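BIFUNCTIONAL PROTEIN Proline utilization A (PutA) (Corynebacterium freiburgense, PDB 5UX5) catalyses the two-step oxidation of proline to glutamate, joining an FAD-dependent proline dehydrogenase and an NAD-dependent aldehyde dehydrogenase in one polypeptide. Local coordinates at residues 162-167 against 750-755; 786-791 against 805-810; 883-888 against 963-968; 967-972 against 1056-1061. One frame throughout, in Å; residues are numbered along the deposited sequence.

The four contacts run from the joint between the two enzymes to the C-terminal end of the chain. Interaction 1 ties the proline dehydrogenase part, which carries the FAD, to the aldehyde dehydrogenase part, which carries the NAD. Interaction 2 lies on the aldehyde dehydrogenase side of that joint, its centre about 18 Å from that of interaction 1, without touching it. Interactions 3 and 4 share Asn-967 and Val-968 on strand 965-980, their centres about 10 Å apart, and Pro-886 of the former packs on Phe-969 and Ala-1060 of the latter. Interaction 4 is about 36 Å from interaction 1, centre to centre, on the opposite side of the chain's centre.

Interaction 1: residues 162-167 against 750-755; sequences LGDGEA and TLRVGY
The start of a helix meets segment 750-755: Gly-163 occupies the N-cap position of helix 164-178, and its CA lies 5.2 Å from the CA of Thr-750. Beyond Thr-750 the segment runs on in extended form. With no side chain on Gly-163, Thr-750 OG1 lies beside its main chain. That oxygen accepts a hydrogen bond from Asp-164 N at 2.5 Å (N-H...O angle 159°), taking up a main-chain N-H at the beginning of the helix. It also bonds to the carbonyl of Asp-746, a double role suited to a hydroxyl.

Asp-164 and Arg-752 form a salt bridge tip to tip, their carboxylate and guanidinium planes nearly coplanar. The arginine chain bends at chi2 (-50°) and presents NH1 and NH2 end-on to a single oxygen. Asp-164 OD2 receives Arg-752 NH2 at 2.9 Å and Arg-752 NH1 at 3.0 Å, both on its syn side. The methyl Thr-750 CG2 lies 3.6 Å from Asp-164 CG, while Asp-164 OD1 pairs with Arg-212.

Asp-746 also binds the N-H groups of Gly-165 and Glu-166, so helix 740-750 supplies further partners. A TIM-barrel helix whose first-turn N-H groups are bonded by the aldehyde dehydrogenase part marks this as the interdomain interface of a bifunctional PutA.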
# COMPACT_ATOMS: atom_id res chain seq x y z
N LEU A 162 3.98 -2.01 -17.17
CA LEU A 162 4.30 -2.74 -15.95
C LEU A 162 5.62 -3.50 -16.02
O LEU A 162 6.15 -3.86 -14.96
CB LEU A 162 3.16 -3.71 -15.63
CG LEU A 162 1.84 -2.93 -15.51
CD1 LEU A 162 0.62 -3.80 -15.26
CD2 LEU A 162 1.95 -1.89 -14.42
N GLY A 163 6.18 -3.73 -17.21
CA GLY A 163 7.42 -4.47 -17.33
C GLY A 163 8.36 -3.87 -18.37
O GLY A 163 8.00 -2.96 -19.11
N ASP A 164 9.58 -4.41 -18.42
CA ASP A 164 10.54 -3.91 -19.40
C ASP A 164 10.13 -4.21 -20.83
O ASP A 164 10.57 -3.51 -21.75
CB ASP A 164 11.94 -4.47 -19.14
CG ASP A 164 12.63 -3.82 -17.95
OD1 ASP A 164 12.41 -2.60 -17.67
OD2 ASP A 164 13.41 -4.56 -17.29
N GLY A 165 9.33 -5.25 -21.05
CA GLY A 165 8.86 -5.61 -22.38
C GLY A 165 8.05 -4.50 -23.00
O GLY A 165 8.36 -4.02 -24.09
N GLU A 166 6.97 -4.09 -22.33
CA GLU A 166 6.17 -3.00 -22.85
C GLU A 166 6.91 -1.68 -22.81
O GLU A 166 6.67 -0.82 -23.66
CB GLU A 166 4.86 -2.89 -22.09
CG GLU A 166 3.93 -1.82 -22.60
CD GLU A 166 3.49 -2.00 -24.04
OE1 GLU A 166 3.43 -3.16 -24.54
OE2 GLU A 166 3.15 -0.94 -24.64
N ALA A 167 7.82 -1.50 -21.86
CA ALA A 167 8.59 -0.25 -21.82
C ALA A 167 9.46 -0.12 -23.06
O ALA A 167 9.63 0.99 -23.60
CB ALA A 167 9.44 -0.20 -20.56
N THR A 750 10.55 -8.22 -14.85
CA THR A 750 11.17 -6.91 -14.65
C THR A 750 11.66 -6.65 -13.22
O THR A 750 12.49 -5.76 -13.02
CB THR A 750 10.18 -5.81 -15.10
OG1 THR A 750 9.89 -5.98 -16.49
CG2 THR A 750 10.74 -4.42 -14.93
N LEU A 751 11.20 -7.39 -12.22
CA LEU A 751 11.69 -7.18 -10.86
C LEU A 751 13.21 -7.31 -10.77
O LEU A 751 13.80 -8.26 -11.28
CB LEU A 751 11.05 -8.17 -9.90
CG LEU A 751 9.58 -7.94 -9.61
CD1 LEU A 751 9.00 -9.19 -9.00
CD2 LEU A 751 9.44 -6.74 -8.66
N ARG A 752 13.84 -6.37 -10.05
CA ARG A 752 15.29 -6.37 -9.85
C ARG A 752 15.59 -7.16 -8.58
O ARG A 752 15.23 -6.74 -7.47
CB ARG A 752 15.84 -4.95 -9.70
CG ARG A 752 15.57 -3.96 -10.83
CD ARG A 752 15.89 -4.43 -12.24
NE ARG A 752 15.32 -3.49 -13.20
CZ ARG A 752 14.98 -3.79 -14.46
NH1 ARG A 752 15.15 -5.03 -14.93
NH2 ARG A 752 14.45 -2.83 -15.23
N VAL A 753 16.24 -8.32 -8.73
CA VAL A 753 16.58 -9.18 -7.61
C VAL A 753 17.96 -8.77 -7.09
O VAL A 753 18.90 -8.61 -7.87
CB VAL A 753 16.57 -10.66 -8.03
CG1 VAL A 753 16.89 -11.55 -6.86
CG2 VAL A 753 15.23 -11.04 -8.62
N GLY A 754 18.07 -8.62 -5.78
CA GLY A 754 19.31 -8.23 -5.14
C GLY A 754 19.11 -8.11 -3.64
O GLY A 754 18.01 -8.32 -3.12
N TYR A 755 20.19 -7.75 -2.95
CA TYR A 755 20.15 -7.61 -1.50
C TYR A 755 19.29 -6.41 -1.10
O TYR A 755 19.16 -5.43 -1.85
CB TYR A 755 21.56 -7.46 -0.91
CG TYR A 755 22.37 -8.71 -1.05
CD1 TYR A 755 22.08 -9.84 -0.29
CD2 TYR A 755 23.40 -8.80 -1.99
CE1 TYR A 755 22.81 -11.01 -0.45
CE2 TYR A 755 24.12 -9.95 -2.15
CZ TYR A 755 23.82 -11.06 -1.38
OH TYR A 755 24.55 -12.21 -1.54

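Interaction 2: residues 786-791 against 805-810; sequences SWLVKP and IRDNVR
Ile-805 O is the best-held polar atom here, accepting from two consecutive main-chain nitrogens: Leu-788 N at 2.8 Å, nearly along the C=O axis, and, weakly, Val-789 N at 3.5 Å from the same Ile-805 O. Two residues facing one across an antiparallel pair make a classic beta bulge, which shifts the register by one as the chain turns a corner at Leu-788. The hairpin-like pair belongs to the aldehyde dehydrogenase domain, where strand 804-807 runs parallel to strand 824-830 on its other edge.

Two further main-chain bonds hold the pair. Ile-805 N returns a bond to Val-789 O at 2.7 Å, set on a lone pair in the carbonyl plane, and Asp-807 N donates to Ser-786 O at 3.0 Å. The reverse bond of that last pair, Ser-786 N to Asp-807 O, is weak.

Beta-branched Val-789 and Ile-805 suit extended chain and are buried on the same face. Leu-788, extra in the bulge, crosses Asp-807 obliquely, with Leu-788 CG 3.8 Å from Asp-807 CB, while the carboxylate beyond turns to His-829 through OD1.

On the opposite face Trp-787 and Arg-806 run side by side, their flat groups 68° apart. The arginine chain is extended from CG to NE, delivering NH2 to the carbonyl of Gly-777 and NH1 to Glu-785. Its aliphatic part meets the six-membered ring, Arg-806 CG lying 3.4 Å from Trp-787 CZ3.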
# COMPACT_ATOMS: atom_id res chain seq x y z
N SER A 786 3.52 -26.06 -15.75
CA SER A 786 4.66 -25.56 -16.49
C SER A 786 5.12 -24.26 -15.84
O SER A 786 4.35 -23.59 -15.16
CB SER A 786 4.32 -25.36 -17.98
OG SER A 786 3.04 -24.78 -18.10
N TRP A 787 6.40 -23.92 -16.03
CA TRP A 787 6.92 -22.62 -15.61
C TRP A 787 6.64 -21.60 -16.70
O TRP A 787 7.17 -21.71 -17.80
CB TRP A 787 8.43 -22.67 -15.34
CG TRP A 787 8.88 -23.33 -14.08
CD1 TRP A 787 9.70 -24.40 -13.98
CD2 TRP A 787 8.55 -22.95 -12.73
NE1 TRP A 787 9.91 -24.73 -12.65
CE2 TRP A 787 9.21 -23.85 -11.87
CE3 TRP A 787 7.76 -21.94 -12.17
CZ2 TRP A 787 9.11 -23.78 -10.48
CZ3 TRP A 787 7.66 -21.86 -10.78
CH2 TRP A 787 8.32 -22.78 -9.96
N LEU A 788 5.81 -20.59 -16.38
CA LEU A 788 5.73 -19.40 -17.22
C LEU A 788 6.96 -18.52 -17.03
O LEU A 788 7.42 -17.86 -17.96
CB LEU A 788 4.47 -18.59 -16.91
CG LEU A 788 3.14 -19.23 -17.25
CD1 LEU A 788 2.03 -18.26 -16.90
CD2 LEU A 788 3.11 -19.63 -18.71
N VAL A 789 7.46 -18.46 -15.80
CA VAL A 789 8.74 -17.86 -15.47
C VAL A 789 9.37 -18.80 -14.46
O VAL A 789 8.74 -19.11 -13.44
CB VAL A 789 8.59 -16.44 -14.88
CG1 VAL A 789 9.94 -15.88 -14.46
CG2 VAL A 789 7.89 -15.49 -15.86
N LYS A 790 10.61 -19.32 -14.75
CA LYS A 790 11.24 -20.32 -13.86
C LYS A 790 12.24 -19.64 -12.94
O LYS A 790 13.11 -18.90 -13.41
CB LYS A 790 11.93 -21.42 -14.67
CG LYS A 790 12.58 -22.56 -13.83
CD LYS A 790 13.32 -23.58 -14.70
CE LYS A 790 14.51 -24.24 -13.96
NZ LYS A 790 14.27 -25.61 -13.37
N PRO A 791 12.17 -19.87 -11.63
CA PRO A 791 13.10 -19.19 -10.72
C PRO A 791 14.52 -19.59 -11.03
O PRO A 791 14.77 -20.70 -11.48
CB PRO A 791 12.68 -19.71 -9.34
CG PRO A 791 11.37 -20.41 -9.56
CD PRO A 791 11.33 -20.87 -10.95
N ILE A 805 6.75 -18.38 -11.79
CA ILE A 805 5.29 -18.48 -11.91
C ILE A 805 4.94 -19.85 -12.50
O ILE A 805 5.31 -20.15 -13.64
CB ILE A 805 4.71 -17.35 -12.77
CG1 ILE A 805 5.03 -15.99 -12.17
CG2 ILE A 805 3.22 -17.53 -13.01
CD1 ILE A 805 4.63 -14.87 -13.04
N ARG A 806 4.26 -20.69 -11.70
CA ARG A 806 3.65 -21.94 -12.17
C ARG A 806 2.27 -21.69 -12.77
O ARG A 806 1.46 -20.94 -12.21
CB ARG A 806 3.43 -22.91 -11.03
CG ARG A 806 4.60 -23.22 -10.27
CD ARG A 806 4.18 -24.11 -9.14
NE ARG A 806 5.39 -24.42 -8.41
CZ ARG A 806 5.82 -25.64 -8.18
NH1 ARG A 806 5.09 -26.68 -8.58
NH2 ARG A 806 6.96 -25.81 -7.52
N ASP A 807 1.98 -22.41 -13.85
CA ASP A 807 0.69 -22.40 -14.52
C ASP A 807 -0.00 -23.76 -14.35
O ASP A 807 0.65 -24.80 -14.24
CB ASP A 807 0.91 -22.04 -16.01
CG ASP A 807 -0.33 -21.52 -16.70
OD1 ASP A 807 -1.36 -21.26 -16.03
OD2 ASP A 807 -0.25 -21.31 -17.93
N ASN A 808 -1.34 -23.73 -14.35
CA ASN A 808 -2.17 -24.94 -14.28
C ASN A 808 -2.02 -25.67 -12.94
O ASN A 808 -2.03 -26.90 -12.88
CB ASN A 808 -1.85 -25.86 -15.46
CG ASN A 808 -2.22 -25.24 -16.79
OD1 ASN A 808 -3.30 -24.66 -16.95
ND2 ASN A 808 -1.30 -25.29 -17.74
N VAL A 809 -1.87 -24.91 -11.86
CA VAL A 809 -1.86 -25.49 -10.52
C VAL A 809 -3.26 -26.00 -10.21
O VAL A 809 -4.23 -25.25 -10.25
CB VAL A 809 -1.40 -24.45 -9.49
CG1 VAL A 809 -1.69 -24.91 -8.09
CG2 VAL A 809 0.09 -24.19 -9.64
N ARG A 810 -3.37 -27.36 -9.91
CA ARG A 810 -4.73 -27.90 -9.83
C ARG A 810 -5.19 -27.99 -8.37
O ARG A 810 -4.36 -28.11 -7.47
CB ARG A 810 -4.79 -29.28 -10.48
CG ARG A 810 -4.58 -29.31 -12.00
CD ARG A 810 -5.70 -28.56 -12.73
NE ARG A 810 -7.04 -28.98 -12.33
CZ ARG A 810 -8.17 -28.50 -12.86
NH1 ARG A 810 -8.12 -27.57 -13.81
NH2 ARG A 810 -9.35 -28.95 -12.44

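Interaction 3: residues 883-888 against 963-968; sequences QRQPFG and RCESNV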
# COMPACT_ATOMS: atom_id res chain seq x y z
N GLN A 883 -5.39 -0.84 12.75
CA GLN A 883 -6.74 -0.29 12.87
C GLN A 883 -7.47 -0.16 11.54
O GLN A 883 -8.69 -0.33 11.51
CB GLN A 883 -6.71 1.04 13.60
CG GLN A 883 -8.08 1.47 13.95
CD GLN A 883 -8.13 2.92 14.37
OE1 GLN A 883 -8.75 3.25 15.39
NE2 GLN A 883 -7.47 3.79 13.59
N ARG A 884 -6.76 0.15 10.45
CA ARG A 884 -7.40 0.13 9.13
C ARG A 884 -7.77 -1.29 8.75
O ARG A 884 -8.90 -1.55 8.32
CB ARG A 884 -6.47 0.71 8.07
CG ARG A 884 -6.38 2.20 7.99
CD ARG A 884 -5.71 2.59 6.69
NE ARG A 884 -5.09 3.91 6.72
CZ ARG A 884 -4.28 4.36 5.77
NH1 ARG A 884 -4.01 3.60 4.73
NH2 ARG A 884 -3.74 5.56 5.85
N GLN A 885 -6.80 -2.20 8.80
CA GLN A 885 -7.00 -3.63 8.52
C GLN A 885 -6.39 -4.39 9.69
O GLN A 885 -5.20 -4.75 9.67
CB GLN A 885 -6.35 -4.04 7.20
CG GLN A 885 -6.83 -3.24 6.00
CD GLN A 885 -5.89 -2.08 5.68
OE1 GLN A 885 -4.71 -2.12 6.07
NE2 GLN A 885 -6.41 -1.04 5.02
N PRO A 886 -7.14 -4.56 10.77
CA PRO A 886 -6.70 -5.45 11.84
C PRO A 886 -6.37 -6.82 11.27
O PRO A 886 -7.08 -7.34 10.40
CB PRO A 886 -7.90 -5.50 12.77
CG PRO A 886 -8.65 -4.23 12.47
CD PRO A 886 -8.45 -3.95 11.05
N PHE A 887 -5.28 -7.42 11.74
CA PHE A 887 -4.69 -8.55 11.03
C PHE A 887 -4.81 -9.84 11.86
O PHE A 887 -4.50 -9.84 13.06
CB PHE A 887 -3.24 -8.25 10.68
CG PHE A 887 -2.61 -9.25 9.75
CD1 PHE A 887 -2.85 -9.18 8.40
CD2 PHE A 887 -1.81 -10.28 10.24
CE1 PHE A 887 -2.29 -10.11 7.53
CE2 PHE A 887 -1.26 -11.21 9.39
CZ PHE A 887 -1.49 -11.12 8.02
N GLY A 888 -5.25 -10.93 11.21
CA GLY A 888 -5.37 -12.22 11.83
C GLY A 888 -6.21 -13.19 11.03
O GLY A 888 -7.09 -12.75 10.29
N ARG A 963 -11.67 8.47 2.44
CA ARG A 963 -12.51 8.60 1.25
C ARG A 963 -12.23 7.48 0.24
O ARG A 963 -13.16 6.81 -0.21
CB ARG A 963 -12.33 9.98 0.62
CG ARG A 963 -13.33 11.05 1.10
CD ARG A 963 -12.81 12.52 0.97
NE ARG A 963 -11.77 12.82 1.97
CZ ARG A 963 -10.48 13.05 1.71
NH1 ARG A 963 -9.63 13.29 2.71
NH2 ARG A 963 -10.03 13.03 0.44
N CYS A 964 -10.96 7.23 -0.08
CA CYS A 964 -10.65 6.39 -1.23
C CYS A 964 -10.69 4.89 -0.93
O CYS A 964 -10.60 4.07 -1.86
CB CYS A 964 -9.26 6.73 -1.76
SG CYS A 964 -7.99 6.32 -0.55
N GLU A 965 -10.80 4.49 0.33
CA GLU A 965 -10.72 3.08 0.68
C GLU A 965 -11.65 2.80 1.85
O GLU A 965 -11.48 3.37 2.93
CB GLU A 965 -9.29 2.71 1.01
CG GLU A 965 -9.07 1.27 1.32
CD GLU A 965 -7.61 0.97 1.51
OE1 GLU A 965 -7.06 1.21 2.62
OE2 GLU A 965 -6.99 0.51 0.51
N SER A 966 -12.63 1.93 1.64
CA SER A 966 -13.49 1.44 2.71
C SER A 966 -12.75 0.39 3.52
O SER A 966 -12.28 -0.60 2.97
CB SER A 966 -14.77 0.86 2.13
OG SER A 966 -15.50 0.22 3.15
N ASN A 967 -12.63 0.60 4.83
CA ASN A 967 -11.95 -0.36 5.70
C ASN A 967 -12.88 -0.75 6.84
O ASN A 967 -13.03 -0.00 7.81
CB ASN A 967 -10.62 0.22 6.19
CG ASN A 967 -9.60 0.36 5.04
OD1 ASN A 967 -9.10 -0.64 4.53
ND2 ASN A 967 -9.28 1.60 4.66
N VAL A 968 -13.47 -1.96 6.74
CA VAL A 968 -14.56 -2.44 7.60
C VAL A 968 -14.06 -3.48 8.60
O VAL A 968 -13.29 -4.38 8.25
CB VAL A 968 -15.70 -3.01 6.73
CG1 VAL A 968 -16.68 -3.76 7.54
CG2 VAL A 968 -16.40 -1.87 6.01
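One hydrogen bond carries the contact, and two amides make it: Gln-885 NE2 donates to Asn-967 OD1 at 2.8 Å, almost straight at 162°. The donor stands 57° out of the plane of the asparagine carbonyl, although the oxygen lies nearly in the plane of the glutamine amide. A bend at chi2 (96°) carries the glutamine end round to its partner. Amides suit this buried place because each can donate and accept: Gln-885 OE1 takes the N-H of Ile-881, and Asn-967 OD1 has a second partner in Ser-1062 OG.

A further bond fixes the rotation of the asparagine. Asn-967 ND2 donates to Glu-965 OE1 at 3.0 Å, on the anti lone pair and in the amide plane, so that OD1 is turned to Gln-885.

Charge enters more loosely. Arg-884 NH1 is 4.4 Å from Glu-965 OE1, beyond a salt bridge, but probably still favourable; the extended glutamate makes its ion pair with Arg-875 through OE2.

Van der Waals contact is slight, with Arg-884 O 3.3 Å from Asn-967 CB.

The loop 883-888, between strands 870-873 and 890-891 of the aldehyde dehydrogenase domain, thus meets the beginning of strand 965-980. Helix 303-313 of the proline dehydrogenase domain closes in as well: Arg-884 NH2 bonds to the carbonyl of Leu-312, and the side chain of Glu-965 touches the same Leu-312.

Interaction 4: residues 967-972 against 1056-1061; sequences NVFRYR and LKEQAV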
# COMPACT_ATOMS: atom_id res chain seq x y z
N ASN A 967 -12.63 0.60 4.83
CA ASN A 967 -11.95 -0.36 5.70
C ASN A 967 -12.88 -0.75 6.84
O ASN A 967 -13.03 -0.00 7.81
CB ASN A 967 -10.62 0.22 6.19
CG ASN A 967 -9.60 0.36 5.04
OD1 ASN A 967 -9.10 -0.64 4.53
ND2 ASN A 967 -9.28 1.60 4.66
N VAL A 968 -13.47 -1.96 6.74
CA VAL A 968 -14.56 -2.44 7.60
C VAL A 968 -14.06 -3.48 8.60
O VAL A 968 -13.29 -4.38 8.25
CB VAL A 968 -15.70 -3.01 6.73
CG1 VAL A 968 -16.68 -3.76 7.54
CG2 VAL A 968 -16.40 -1.87 6.01
N PHE A 969 -14.52 -3.36 9.84
CA PHE A 969 -14.22 -4.32 10.91
C PHE A 969 -15.54 -4.93 11.35
O PHE A 969 -16.43 -4.21 11.84
CB PHE A 969 -13.53 -3.64 12.09
CG PHE A 969 -13.19 -4.57 13.20
CD1 PHE A 969 -12.07 -5.39 13.11
CD2 PHE A 969 -13.99 -4.66 14.33
CE1 PHE A 969 -11.77 -6.28 14.13
CE2 PHE A 969 -13.70 -5.55 15.36
CZ PHE A 969 -12.59 -6.37 15.25
N ARG A 970 -15.68 -6.23 11.18
CA ARG A 970 -16.95 -6.87 11.44
C ARG A 970 -16.72 -8.23 12.06
O ARG A 970 -15.62 -8.80 12.00
CB ARG A 970 -17.82 -7.00 10.16
CG ARG A 970 -17.26 -7.89 9.08
CD ARG A 970 -18.16 -7.89 7.84
NE ARG A 970 -17.78 -8.92 6.88
CZ ARG A 970 -18.53 -9.32 5.86
NH1 ARG A 970 -19.73 -8.79 5.68
NH2 ARG A 970 -18.09 -10.26 5.03
N TYR A 971 -17.80 -8.76 12.64
CA TYR A 971 -17.78 -10.08 13.24
C TYR A 971 -18.57 -11.04 12.37
O TYR A 971 -19.67 -10.71 11.92
CB TYR A 971 -18.34 -10.01 14.65
CG TYR A 971 -17.56 -9.10 15.58
CD1 TYR A 971 -17.80 -7.74 15.61
CD2 TYR A 971 -16.53 -9.61 16.39
CE1 TYR A 971 -17.09 -6.89 16.46
CE2 TYR A 971 -15.80 -8.77 17.24
CZ TYR A 971 -16.09 -7.42 17.27
OH TYR A 971 -15.41 -6.59 18.10
N ARG A 972 -18.01 -12.22 12.11
CA ARG A 972 -18.69 -13.29 11.37
C ARG A 972 -19.03 -14.45 12.30
O ARG A 972 -18.29 -14.73 13.25
CB ARG A 972 -17.84 -13.87 10.22
CG ARG A 972 -17.34 -12.87 9.24
CD ARG A 972 -18.51 -12.18 8.59
NE ARG A 972 -19.10 -12.97 7.53
CZ ARG A 972 -20.21 -12.61 6.90
NH1 ARG A 972 -20.80 -11.48 7.26
NH2 ARG A 972 -20.70 -13.36 5.91
N LEU A 1056 -17.82 -15.85 17.58
CA LEU A 1056 -17.61 -14.95 16.45
C LEU A 1056 -16.16 -14.99 15.95
O LEU A 1056 -15.20 -15.15 16.71
CB LEU A 1056 -17.96 -13.50 16.82
CG LEU A 1056 -19.41 -13.25 17.26
CD1 LEU A 1056 -19.49 -11.91 17.96
CD2 LEU A 1056 -20.37 -13.30 16.09
N LYS A 1057 -16.02 -14.81 14.66
CA LYS A 1057 -14.71 -14.70 14.02
C LYS A 1057 -14.55 -13.27 13.51
O LYS A 1057 -15.34 -12.80 12.67
CB LYS A 1057 -14.60 -15.69 12.86
CG LYS A 1057 -14.69 -17.16 13.21
CD LYS A 1057 -14.56 -17.99 11.94
CE LYS A 1057 -15.69 -17.63 10.99
NZ LYS A 1057 -15.95 -18.63 9.91
N GLU A 1058 -13.52 -12.58 13.98
CA GLU A 1058 -13.30 -11.21 13.53
C GLU A 1058 -12.86 -11.21 12.07
O GLU A 1058 -12.22 -12.16 11.60
CB GLU A 1058 -12.24 -10.53 14.40
CG GLU A 1058 -12.62 -10.48 15.87
CD GLU A 1058 -11.54 -9.88 16.76
OE1 GLU A 1058 -11.75 -9.83 18.00
OE2 GLU A 1058 -10.49 -9.48 16.22
N GLN A 1059 -13.22 -10.15 11.34
CA GLN A 1059 -12.85 -10.02 9.93
C GLN A 1059 -12.72 -8.57 9.49
O GLN A 1059 -13.60 -7.75 9.76
CB GLN A 1059 -13.86 -10.72 9.02
CG GLN A 1059 -13.58 -10.58 7.53
CD GLN A 1059 -14.64 -11.23 6.67
OE1 GLN A 1059 -15.79 -10.80 6.69
NE2 GLN A 1059 -14.24 -12.23 5.88
N ALA A 1060 -11.66 -8.28 8.73
CA ALA A 1060 -11.45 -6.97 8.11
C ALA A 1060 -11.70 -7.07 6.61
O ALA A 1060 -11.13 -7.94 5.95
CB ALA A 1060 -10.03 -6.48 8.35
N VAL A 1061 -12.55 -6.19 6.07
CA VAL A 1061 -12.84 -6.14 4.64
C VAL A 1061 -12.43 -4.77 4.12
O VAL A 1061 -13.06 -3.76 4.44
CB VAL A 1061 -14.31 -6.41 4.32
CG1 VAL A 1061 -14.49 -6.60 2.83
CG2 VAL A 1061 -14.82 -7.63 5.09
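Two antiparallel strands, 965-980 and 1056-1064, pair here, probably as part of the C-terminal domain, which matters for catalysis in this enzyme. The axes of segments 967-972 and 1056-1061 come within 4.4 Å. Val-968 with Val-1061, Arg-970 with Gln-1059 and Arg-972 with Lys-1057 are hydrogen-bonded pairs, each with two main-chain bonds; Lys-1057 N to Arg-972 O, at 2.7 Å and 174°, is the straightest.

On the face of the arginines, Arg-970 and Gln-1059 run side by side with nearly coplanar ends. The arginine is extended from CG to NE and grips side-on, Arg-970 NE at 2.7 Å and NH2 at 2.9 Å from Gln-1059 OE1. An amide oxygen can take both N-H groups without neutralising the charge, which Glu-956 meets at Arg-970 NH1. Arg-972, bent at chi2 and chi3, brings its guanidinium over this one, with Arg-970 NH2 3.6 Å above its centre; Glu-864 pairs with Arg-972 and presumably eases the repulsion.

Strand 1056-1064 also runs parallel to strand 870-873, so this antiparallel pair extends the aldehyde dehydrogenase strands into the C-terminal part.

The other face carries Phe-969, Tyr-971, Glu-1058 and Ala-1060. Tyr-971 lies alongside Glu-1058, with Tyr-971 CE2 3.9 Å from Glu-1058 CG. Glu-1058 OE2 reaches the edge of the Phe-969 ring, and the carboxylate is held by Asn-905 and the N-H of Lys-900; Tyr-971 OH bonds to Glu-952. At the end of the pair Leu-1056 CD1 meets Tyr-971 CB at 4.0 Å.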